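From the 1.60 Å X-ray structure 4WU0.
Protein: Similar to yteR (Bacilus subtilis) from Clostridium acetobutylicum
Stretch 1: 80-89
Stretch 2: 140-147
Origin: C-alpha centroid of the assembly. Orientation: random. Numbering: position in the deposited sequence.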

# COMPACT_ATOMS: atom_id res chain seq x y z
N GLY A 80 -1.60 11.65 -4.07
CA GLY A 80 -0.73 12.35 -4.98
C GLY A 80 -0.22 11.47 -6.13
O GLY A 80 0.13 11.97 -7.19
N LYS A 81 -0.12 10.17 -5.91
CA LYS A 81 0.36 9.28 -6.95
C LYS A 81 -0.56 9.30 -8.17
O LYS A 81 -0.09 9.46 -9.29
CB LYS A 81 0.50 7.86 -6.44
CG LYS A 81 1.47 7.74 -5.28
CD LYS A 81 1.30 6.39 -4.63
CE LYS A 81 2.24 6.19 -3.47
NZ LYS A 81 2.01 4.83 -2.87
N ILE A 82 -1.88 9.14 -7.96
CA ILE A 82 -2.77 9.26 -9.11
C ILE A 82 -2.73 10.65 -9.74
O ILE A 82 -2.92 10.79 -10.95
CB ILE A 82 -4.22 8.80 -8.80
CG1 ILE A 82 -5.04 8.62 -10.09
CG2 ILE A 82 -4.91 9.72 -7.83
CD1 ILE A 82 -4.63 7.42 -10.96
N LEU A 83 -2.50 11.69 -8.94
CA LEU A 83 -2.37 13.04 -9.49
C LEU A 83 -1.17 13.17 -10.43
O LEU A 83 -1.26 13.87 -11.45
CB LEU A 83 -2.29 14.09 -8.39
CG LEU A 83 -3.54 14.26 -7.51
CD1 LEU A 83 -3.26 15.30 -6.42
CD2 LEU A 83 -4.73 14.68 -8.34
N ILE A 84 -0.06 12.50 -10.12
CA ILE A 84 1.08 12.46 -11.03
C ILE A 84 0.67 11.85 -12.35
O ILE A 84 0.98 12.37 -13.43
CB ILE A 84 2.29 11.74 -10.41
CG1 ILE A 84 2.79 12.54 -9.21
CG2 ILE A 84 3.43 11.59 -11.43
CD1 ILE A 84 3.82 11.81 -8.36
N THR A 85 -0.04 10.72 -12.27
CA THR A 85 -0.49 10.02 -13.46
C THR A 85 -1.40 10.92 -14.29
O THR A 85 -1.25 11.01 -15.51
CB THR A 85 -1.19 8.73 -13.03
OG1 THR A 85 -0.22 7.89 -12.39
CG2 THR A 85 -1.81 8.01 -14.22
N LEU A 86 -2.32 11.60 -13.63
CA LEU A 86 -3.25 12.47 -14.35
C LEU A 86 -2.54 13.66 -14.96
O LEU A 86 -2.89 14.09 -16.06
CB LEU A 86 -4.38 12.94 -13.45
CG LEU A 86 -5.47 11.93 -13.12
CD1 LEU A 86 -6.31 12.39 -11.95
CD2 LEU A 86 -6.34 11.68 -14.34
N PHE A 87 -1.56 14.23 -14.25
CA PHE A 87 -0.83 15.36 -14.80
C PHE A 87 -0.05 14.94 -16.04
O PHE A 87 -0.02 15.66 -17.04
CB PHE A 87 0.12 16.00 -13.79
CG PHE A 87 0.86 17.18 -14.34
CD1 PHE A 87 0.17 18.31 -14.75
CD2 PHE A 87 2.23 17.16 -14.47
CE1 PHE A 87 0.85 19.41 -15.28
CE2 PHE A 87 2.91 18.25 -14.99
CZ PHE A 87 2.22 19.37 -15.39
N LYS A 88 0.58 13.77 -15.98
CA LYS A 88 1.34 13.27 -17.13
C LYS A 88 0.43 12.97 -18.32
O LYS A 88 0.79 13.24 -19.47
CB LYS A 88 2.18 12.03 -16.74
CG LYS A 88 3.30 12.33 -15.73
CD LYS A 88 4.09 11.06 -15.34
CE LYS A 88 4.96 10.54 -16.49
NZ LYS A 88 5.88 11.59 -17.02
N GLU A 89 -0.75 12.41 -18.04
CA GLU A 89 -1.68 12.04 -19.10
C GLU A 89 -2.40 13.24 -19.72
O GLU A 89 -2.60 13.27 -20.93
CB GLU A 89 -2.72 11.04 -18.59
CG GLU A 89 -3.76 10.61 -19.64
CD GLU A 89 -3.17 9.83 -20.81
OE1 GLU A 89 -3.77 9.90 -21.91
OE2 GLU A 89 -2.14 9.13 -20.62
N ALA A 140 8.94 9.56 -3.46
CA ALA A 140 9.82 9.04 -4.51
C ALA A 140 9.27 9.28 -5.91
O ALA A 140 10.00 9.69 -6.81
CB ALA A 140 10.08 7.54 -4.29
N LYS A 141 7.98 9.00 -6.11
CA LYS A 141 7.37 9.25 -7.41
C LYS A 141 7.39 10.74 -7.74
O LYS A 141 7.60 11.11 -8.88
CB LYS A 141 5.96 8.67 -7.45
CG LYS A 141 5.98 7.13 -7.33
CD LYS A 141 4.61 6.53 -7.24
CE LYS A 141 4.68 5.00 -7.38
NZ LYS A 141 5.11 4.57 -8.74
N TYR A 142 7.18 11.58 -6.74
CA TYR A 142 7.19 13.01 -6.96
C TYR A 142 8.59 13.46 -7.39
O TYR A 142 8.74 14.24 -8.33
CB TYR A 142 6.77 13.74 -5.68
CG TYR A 142 6.60 15.22 -5.86
CD1 TYR A 142 7.68 16.07 -5.80
CD2 TYR A 142 5.35 15.77 -6.11
CE1 TYR A 142 7.53 17.43 -5.98
CE2 TYR A 142 5.20 17.11 -6.29
CZ TYR A 142 6.29 17.94 -6.25
OH TYR A 142 6.12 19.29 -6.42
N VAL A 143 9.60 12.98 -6.68
CA VAL A 143 10.98 13.40 -6.99
C VAL A 143 11.39 12.96 -8.39
O VAL A 143 12.06 13.70 -9.10
CB VAL A 143 11.97 12.82 -5.94
CG1 VAL A 143 13.43 13.02 -6.35
CG2 VAL A 143 11.68 13.44 -4.57
N LYS A 144 11.00 11.75 -8.77
CA LYS A 144 11.26 11.23 -10.12
C LYS A 144 10.75 12.20 -11.17
O LYS A 144 11.42 12.46 -12.17
CB LYS A 144 10.59 9.86 -10.30
CG LYS A 144 10.78 9.19 -11.68
CD LYS A 144 12.24 8.87 -11.92
CE LYS A 144 12.46 7.87 -13.06
NZ LYS A 144 11.80 8.29 -14.31
N GLU A 145 9.57 12.76 -10.94
CA GLU A 145 8.95 13.65 -11.92
C GLU A 145 9.38 15.11 -11.83
O GLU A 145 9.54 15.78 -12.87
CB GLU A 145 7.41 13.54 -11.80
CG GLU A 145 6.62 14.31 -12.87
CD GLU A 145 6.78 13.74 -14.29
OE1 GLU A 145 7.13 12.54 -14.44
OE2 GLU A 145 6.57 14.52 -15.25
N PHE A 146 9.58 15.62 -10.62
CA PHE A 146 9.72 17.06 -10.40
C PHE A 146 10.89 17.50 -9.52
O PHE A 146 11.15 18.69 -9.42
CB PHE A 146 8.51 17.60 -9.64
CG PHE A 146 7.18 17.27 -10.25
CD1 PHE A 146 6.76 17.87 -11.42
CD2 PHE A 146 6.32 16.38 -9.61
CE1 PHE A 146 5.51 17.56 -11.95
CE2 PHE A 146 5.08 16.09 -10.13
CZ PHE A 146 4.68 16.68 -11.30
N GLY A 147 11.51 16.57 -8.82
CA GLY A 147 12.25 16.91 -7.60
C GLY A 147 13.70 16.95 -7.94
O GLY A 147 14.09 16.89 -9.11

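The helix of 80-89 and the helical part of 140-147, in one chain, run in roughly the same direction, their axes 26° apart and 10.0 Å distant at closest approach; together they bury 364 Å² against each other. Contacts along stretch 1 fall on K81, I84, F87 and K88, a three-to-four-residue spacing that keeps one helical face turned to the partner. G80 has no side chain and touches nothing across the gap. K81 sets its CB sideways, and its contact is between methylenes: its CG lies 3.9 Å from CD of K141. The two ammonium groups do not meet, and K81 NZ is hydrogen-bonded to a residue just beyond the stretches. I82 and L83 are out of reach. I84 is the centre of the contact, with the largest covered area of any residue here. Its CB points toward stretch 2, and the m, t rotamer carries CD1 up to the partner backbone, 3.7 Å from N of Y142 and 3.8 Å from C of K141. The same side chain also reaches E145, CG2 to CG at 4.4 Å, and F146, where CG1 sits 4.3 Å from CE2, near the plane of the ring and at its edge. T85 and L86 make no contact. One turn beyond I84, F87 also points toward stretch 2 and places CD2 4.0 Å from CZ of F146. The F87 atom lies at the edge of the F146 ring, whereas F146 CZ approaches the F87 ring obliquely. K88 starts sideways, but its chain bends through p values at chi3 and chi4, bringing NZ to 3.0 Å from OE1 of E145. This salt bridge, also a hydrogen bond donated by the lysine, joins two opposite charges beside the apolar contacts. E89 stays clear of stretch 2.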